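Local coordinates for probable adhesion protein (Pseudomonas aeruginosa PAO1, PDB 6R3Z), which probably serves as the periplasmic solute-binding protein of a metal transport system, capturing ferrous iron and related divalent ions between its two lobes, at residues D181-L184 and R185-L189. Sequence-based numbering, arbitrary orientation.
Sequences DYLL and REFGL
F187 sets the CE2 edge of its ring against L183, with F187 CE2 4.2 Å from the methyl L183 CD2, and the carbonyl oxygens of L183 and L184 lie at the same ring edge, near its plane. With chi1 at -68°, F187 CG stands beside its own backbone N, which turns the CD2/CE2 edge toward L183; V272 of helix 260-277 touches both side chains. In a second apolar pair, L184 CB and L189 CB are 4.2 Å apart. The polar grip falls on L184 O, which accepts F187 N at 2.9 Å and L189 N at 3.0 Å; the two donors arrive from opposite faces of the carbonyl plane. A water donates to D181 O and to L189 O (2.8 Å), tying the departing chain to the preceding turn. E186 runs its CG past Y182 O (3.5 Å), while its carboxylate accepts from the backbone N atoms of I116 and S117. A type I turn spans R185 to G188, and G188 N bonds R185 O at 3.0 Å. Together with L189 N to L184 O and the positive phi of G188 (76°), this defines a Schellman motif ending helix 181-185, in one lobe of the cluster 9 solute-binding fold.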
ATOM      1  N   ASP A 181       2.448  -2.543   8.998  1.00 23.43           N
ATOM      2  CA  ASP A 181       3.459  -3.434   9.560  1.00 24.10           C
ATOM      3  C   ASP A 181       4.758  -3.395   8.721  1.00 24.46           C
ATOM      4  O   ASP A 181       5.832  -3.281   9.310  1.00 24.16           O
ATOM      5  CB  ASP A 181       2.892  -4.849   9.717  1.00 26.79           C
ATOM      6  CG  ASP A 181       1.654  -4.842  10.611  1.00 36.15           C
ATOM      7  OD1 ASP A 181       0.554  -4.472  10.111  1.00 35.30           O
ATOM      8  OD2 ASP A 181       1.788  -5.166  11.813  1.00 35.17           O
ATOM      9  N   TYR A 182       4.654  -3.407   7.359  1.00 21.06           N
ATOM     10  CA  TYR A 182       5.862  -3.339   6.503  1.00 22.73           C
ATOM     11  C   TYR A 182       6.528  -1.964   6.616  1.00 26.88           C
ATOM     12  O   TYR A 182       7.755  -1.870   6.629  1.00 26.54           O
ATOM     13  CB  TYR A 182       5.539  -3.595   5.029  1.00 24.61           C
ATOM     14  CG  TYR A 182       4.973  -4.965   4.752  1.00 26.32           C
ATOM     15  CD1 TYR A 182       5.808  -6.068   4.604  1.00 29.34           C
ATOM     16  CD2 TYR A 182       3.599  -5.166   4.668  1.00 27.07           C
ATOM     17  CE1 TYR A 182       5.291  -7.341   4.374  1.00 28.72           C
ATOM     18  CE2 TYR A 182       3.067  -6.438   4.431  1.00 27.90           C
ATOM     19  CZ  TYR A 182       3.920  -7.521   4.289  1.00 31.19           C
ATOM     20  OH  TYR A 182       3.428  -8.782   4.061  1.00 27.22           O
ATOM     21  N   LEU A 183       5.715  -0.899   6.682  1.00 24.55           N
ATOM     22  CA  LEU A 183       6.227   0.469   6.809  1.00 24.73           C
ATOM     23  C   LEU A 183       7.013   0.634   8.111  1.00 25.68           C
ATOM     24  O   LEU A 183       8.135   1.146   8.088  1.00 25.49           O
ATOM     25  CB  LEU A 183       5.073   1.478   6.753  1.00 25.65           C
ATOM     26  CG  LEU A 183       5.502   2.945   6.572  1.00 31.53           C
ATOM     27  CD1 LEU A 183       4.524   3.694   5.704  1.00 32.23           C
ATOM     28  CD2 LEU A 183       5.646   3.628   7.904  1.00 34.85           C
ATOM     29  N   LEU A 184       6.431   0.193   9.242  1.00 22.28           N
ATOM     30  CA  LEU A 184       7.085   0.336  10.539  1.00 23.08           C
ATOM     31  C   LEU A 184       8.306  -0.577  10.675  1.00 25.28           C
ATOM     32  O   LEU A 184       9.260  -0.202  11.360  1.00 25.13           O
ATOM     33  CB  LEU A 184       6.070   0.160  11.680  1.00 23.19           C
ATOM     34  CG  LEU A 184       5.112   1.381  11.762  1.00 30.27           C
ATOM     35  CD1 LEU A 184       3.805   1.032  12.393  1.00 31.68           C
ATOM     36  CD2 LEU A 184       5.768   2.555  12.486  1.00 33.89           C
ATOM     37  N   ARG A 185       8.309  -1.718   9.941  1.00 23.25           N
ATOM     38  CA  ARG A 185       9.441  -2.658   9.900  1.00 25.38           C
ATOM     39  C   ARG A 185      10.701  -1.934   9.372  1.00 30.17           C
ATOM     40  O   ARG A 185      11.815  -2.304   9.731  1.00 30.36           O
ATOM     41  CB  ARG A 185       9.119  -3.858   8.981  1.00 26.92           C
ATOM     42  CG  ARG A 185      10.070  -5.045   9.175  1.00 42.53           C
ATOM     43  CD  ARG A 185       9.562  -6.278   8.455  1.00 59.04           C
ATOM     44  NE  ARG A 185      10.168  -7.500   8.989  1.00 80.70           N
ATOM     45  CZ  ARG A 185      11.180  -8.147   8.423  1.00101.77           C
ATOM     46  NH1 ARG A 185      11.710  -7.704   7.288  1.00 90.92           N
ATOM     47  NH2 ARG A 185      11.669  -9.246   8.982  1.00 92.41           N
ATOM     48  N   GLU A 186      10.525  -0.885   8.551  1.00 26.54           N
ATOM     49  CA  GLU A 186      11.682  -0.156   8.015  1.00 27.16           C
ATOM     50  C   GLU A 186      12.340   0.785   9.024  1.00 28.90           C
ATOM     51  O   GLU A 186      13.411   1.335   8.749  1.00 27.38           O
ATOM     52  CB  GLU A 186      11.315   0.544   6.739  1.00 28.59           C
ATOM     53  CG  GLU A 186      10.812  -0.494   5.757  1.00 41.19           C
ATOM     54  CD  GLU A 186      10.763  -0.022   4.331  1.00 47.20           C
ATOM     55  OE1 GLU A 186      10.088   0.995   4.072  1.00 39.95           O
ATOM     56  OE2 GLU A 186      11.402  -0.669   3.475  1.00 38.40           O
ATOM     57  N   PHE A 187      11.732   0.899  10.211  1.00 24.55           N
ATOM     58  CA  PHE A 187      12.275   1.627  11.342  1.00 24.79           C
ATOM     59  C   PHE A 187      12.727   0.618  12.405  1.00 30.10           C
ATOM     60  O   PHE A 187      13.266   1.016  13.434  1.00 29.78           O
ATOM     61  CB  PHE A 187      11.224   2.587  11.929  1.00 25.83           C
ATOM     62  CG  PHE A 187      10.870   3.738  11.018  1.00 26.91           C
ATOM     63  CD1 PHE A 187      11.585   4.929  11.064  1.00 28.54           C
ATOM     64  CD2 PHE A 187       9.804   3.643  10.136  1.00 26.89           C
ATOM     65  CE1 PHE A 187      11.244   5.999  10.230  1.00 28.42           C
ATOM     66  CE2 PHE A 187       9.474   4.707   9.291  1.00 27.64           C
ATOM     67  CZ  PHE A 187      10.194   5.882   9.346  1.00 25.99           C
ATOM     68  N   GLY A 188      12.510  -0.674  12.139  1.00 27.67           N
ATOM     69  CA  GLY A 188      12.805  -1.748  13.087  1.00 27.86           C
ATOM     70  C   GLY A 188      11.750  -1.794  14.179  1.00 32.16           C
ATOM     71  O   GLY A 188      12.018  -2.217  15.316  1.00 32.90           O
ATOM     72  N   LEU A 189      10.529  -1.341  13.834  1.00 27.28           N
ATOM     73  CA  LEU A 189       9.417  -1.266  14.770  1.00 26.57           C
ATOM     74  C   LEU A 189       8.308  -2.234  14.413  1.00 28.17           C
ATOM     75  O   LEU A 189       8.195  -2.671  13.267  1.00 26.28           O
ATOM     76  CB  LEU A 189       8.878   0.170  14.839  1.00 26.74           C
ATOM     77  CG  LEU A 189       9.799   1.215  15.470  1.00 33.59           C
ATOM     78  CD1 LEU A 189       9.257   2.603  15.230  1.00 34.21           C
ATOM     79  CD2 LEU A 189       9.949   0.972  16.980  1.00 39.01           C
TER
HETATM   80  O   HOH W   1       6.421  -4.195  11.810  1.00 30.48           O